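Local coordinates for protein N-acylethanolamine-hydrolyzing acid amidase alpha-subunit (Caenorhabditis elegans, PDB 6DY3) that is the alpha subunit of an autocatalytically cleaved heterodimer that probably degrades fatty acid amides such as N-palmitoylethanolamine to ethanolamine and free fatty acids, at residues E76-I81 with E91-N96. Sequence-based numbering, arbitrary orientation.
Sequences EELKGI and EIVGMN
Two consecutive helices of the alpha subunit, 72-85 and 89-97, pack through Leu78 and Ile81 on one side and Ile92, Val93 and Asn96 on the other. The short segments run at 124° to each other, their axes 10.1 Å apart at the closest, and no hydrogen bond joins them. Leu78 spreads its fork over the second helix. Its CD1 lies 4.1 Å from Val93 CG2, the two side chains standing roughly perpendicular, while its CD2 rests 4.0 Å from Ile92 CG2 as these side chains run past each other in opposite senses. One turn on, Ile81 offers its CG2 branch, anti to the backbone N, to Ile92 CD1 at 3.9 Å. Asn96 borders this apolar patch: its ND2 stands 3.8 Å from Leu78 CD2, a plain van der Waals contact. With CG beside its own backbone N (chi1 -86°), the amide folds back along the helix and ND2 donates a nearly straight bond to Ile92 O (2.8 Å, 177°). That oxygen lies in the amide plane, yet the donor sits above the carbonyl plane, on the face opposite Asn96 N, which also bonds to it. ND2 also donates to Leu51 O of the beta subunit, so this buried NH2 group is shared between helix and partner chain. A leucine in place of Asn96 would probably remove the side-chain bond to Ile92 O and leave Leu51 O of the beta subunit without this donor. Phe70 touches both Leu78 and Val93, and Leu51 of the beta subunit packs on Ile81. The arrangement is two consecutive helices joined by a short connection and crossing at a steep angle, with a small aliphatic core, buried against the beta subunit of this acid ceramidase-family heterodimer.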
loop_
_atom_site.group_PDB
_atom_site.type_symbol
_atom_site.label_atom_id
_atom_site.label_comp_id
_atom_site.label_asym_id
_atom_site.label_seq_id
_atom_site.Cartn_x
_atom_site.Cartn_y
_atom_site.Cartn_z
ATOM N N GLU A 76 14.158 13.546 -8.571
ATOM C CA GLU A 76 14.848 14.411 -7.626
ATOM C C GLU A 76 14.591 13.977 -6.187
ATOM O O GLU A 76 15.485 14.072 -5.339
ATOM C CB GLU A 76 14.417 15.859 -7.847
ATOM C CG GLU A 76 14.823 16.418 -9.197
ATOM C CD GLU A 76 14.298 17.823 -9.429
ATOM O OE1 GLU A 76 13.914 18.498 -8.447
ATOM O OE2 GLU A 76 14.264 18.254 -10.601
ATOM N N GLU A 77 13.387 13.480 -5.893
ATOM C CA GLU A 77 13.117 12.964 -4.554
ATOM C C GLU A 77 14.014 11.775 -4.244
ATOM O O GLU A 77 14.635 11.708 -3.178
ATOM C CB GLU A 77 11.647 12.567 -4.420
ATOM C CG GLU A 77 10.670 13.722 -4.447
ATOM C CD GLU A 77 9.279 13.312 -3.982
ATOM O OE1 GLU A 77 9.138 12.188 -3.454
ATOM O OE2 GLU A 77 8.329 14.111 -4.136
ATOM N N LEU A 78 14.094 10.823 -5.175
ATOM C CA LEU A 78 14.934 9.651 -4.960
ATOM C C LEU A 78 16.396 10.044 -4.809
ATOM O O LEU A 78 17.105 9.506 -3.950
ATOM C CB LEU A 78 14.755 8.669 -6.114
ATOM C CG LEU A 78 13.386 7.990 -6.185
ATOM C CD1 LEU A 78 13.215 7.286 -7.523
ATOM C CD2 LEU A 78 13.196 7.004 -5.022
ATOM N N LYS A 79 16.867 10.984 -5.630
ATOM C CA LYS A 79 18.235 11.465 -5.482
ATOM C C LYS A 79 18.425 12.155 -4.139
ATOM O O LYS A 79 19.437 11.943 -3.461
ATOM C CB LYS A 79 18.586 12.408 -6.634
ATOM C CG LYS A 79 18.755 11.697 -7.972
ATOM C CD LYS A 79 19.161 12.644 -9.083
ATOM C CE LYS A 79 19.391 11.891 -10.389
ATOM N NZ LYS A 79 20.386 10.771 -10.250
ATOM N N GLY A 80 17.456 12.973 -3.730
ATOM C CA GLY A 80 17.541 13.602 -2.422
ATOM C C GLY A 80 17.541 12.589 -1.294
ATOM O O GLY A 80 18.268 12.743 -0.311
ATOM N N ILE A 81 16.737 11.532 -1.426
ATOM C CA ILE A 81 16.718 10.485 -0.408
ATOM C C ILE A 81 18.077 9.802 -0.331
ATOM O O ILE A 81 18.594 9.538 0.760
ATOM C CB ILE A 81 15.589 9.476 -0.696
ATOM C CG1 ILE A 81 14.226 10.126 -0.432
ATOM C CG2 ILE A 81 15.756 8.212 0.158
ATOM C CD1 ILE A 81 13.040 9.251 -0.799
ATOM N N GLU A 91 20.331 1.246 -5.324
ATOM C CA GLU A 91 19.637 0.353 -4.403
ATOM C C GLU A 91 18.301 0.945 -3.972
ATOM O O GLU A 91 17.297 0.230 -3.879
ATOM C CB GLU A 91 20.525 0.064 -3.190
ATOM C CG GLU A 91 21.801 -0.707 -3.535
ATOM C CD GLU A 91 22.689 -0.980 -2.327
ATOM O OE1 GLU A 91 22.391 -0.459 -1.231
ATOM O OE2 GLU A 91 23.693 -1.711 -2.475
ATOM N N ILE A 92 18.266 2.255 -3.736
ATOM C CA ILE A 92 17.021 2.907 -3.339
ATOM C C ILE A 92 15.994 2.822 -4.460
ATOM O O ILE A 92 14.810 2.559 -4.218
ATOM C CB ILE A 92 17.303 4.362 -2.918
ATOM C CG1 ILE A 92 18.009 4.358 -1.559
ATOM C CG2 ILE A 92 16.011 5.199 -2.895
ATOM C CD1 ILE A 92 18.512 5.706 -1.119
ATOM N N VAL A 93 16.428 3.047 -5.703
ATOM C CA VAL A 93 15.525 2.914 -6.844
ATOM C C VAL A 93 15.014 1.480 -6.951
ATOM O O VAL A 93 13.821 1.246 -7.182
ATOM C CB VAL A 93 16.236 3.356 -8.139
ATOM C CG1 VAL A 93 15.405 2.985 -9.378
ATOM C CG2 VAL A 93 16.518 4.851 -8.107
ATOM N N GLY A 94 15.909 0.501 -6.795
ATOM C CA GLY A 94 15.498 -0.887 -6.896
ATOM C C GLY A 94 14.447 -1.271 -5.867
ATOM O O GLY A 94 13.450 -1.918 -6.192
ATOM N N MET A 95 14.653 -0.878 -4.605
ATOM C CA MET A 95 13.670 -1.221 -3.580
ATOM C C MET A 95 12.321 -0.578 -3.854
ATOM O O MET A 95 11.275 -1.192 -3.601
ATOM C CB MET A 95 14.168 -0.839 -2.190
ATOM C CG MET A 95 15.207 -1.794 -1.644
ATOM S SD MET A 95 15.819 -1.327 -0.026
ATOM C CE MET A 95 16.989 -0.078 -0.514
ATOM N N ASN A 96 12.308 0.651 -4.356
ATOM C CA ASN A 96 11.033 1.316 -4.615
ATOM C C ASN A 96 10.280 0.665 -5.765
ATOM O O ASN A 96 9.046 0.627 -5.756
ATOM C CB ASN A 96 11.294 2.789 -4.902
ATOM C CG ASN A 96 11.355 3.621 -3.655
ATOM O OD1 ASN A 96 10.330 4.112 -3.182
ATOM N ND2 ASN A 96 12.557 3.788 -3.102
#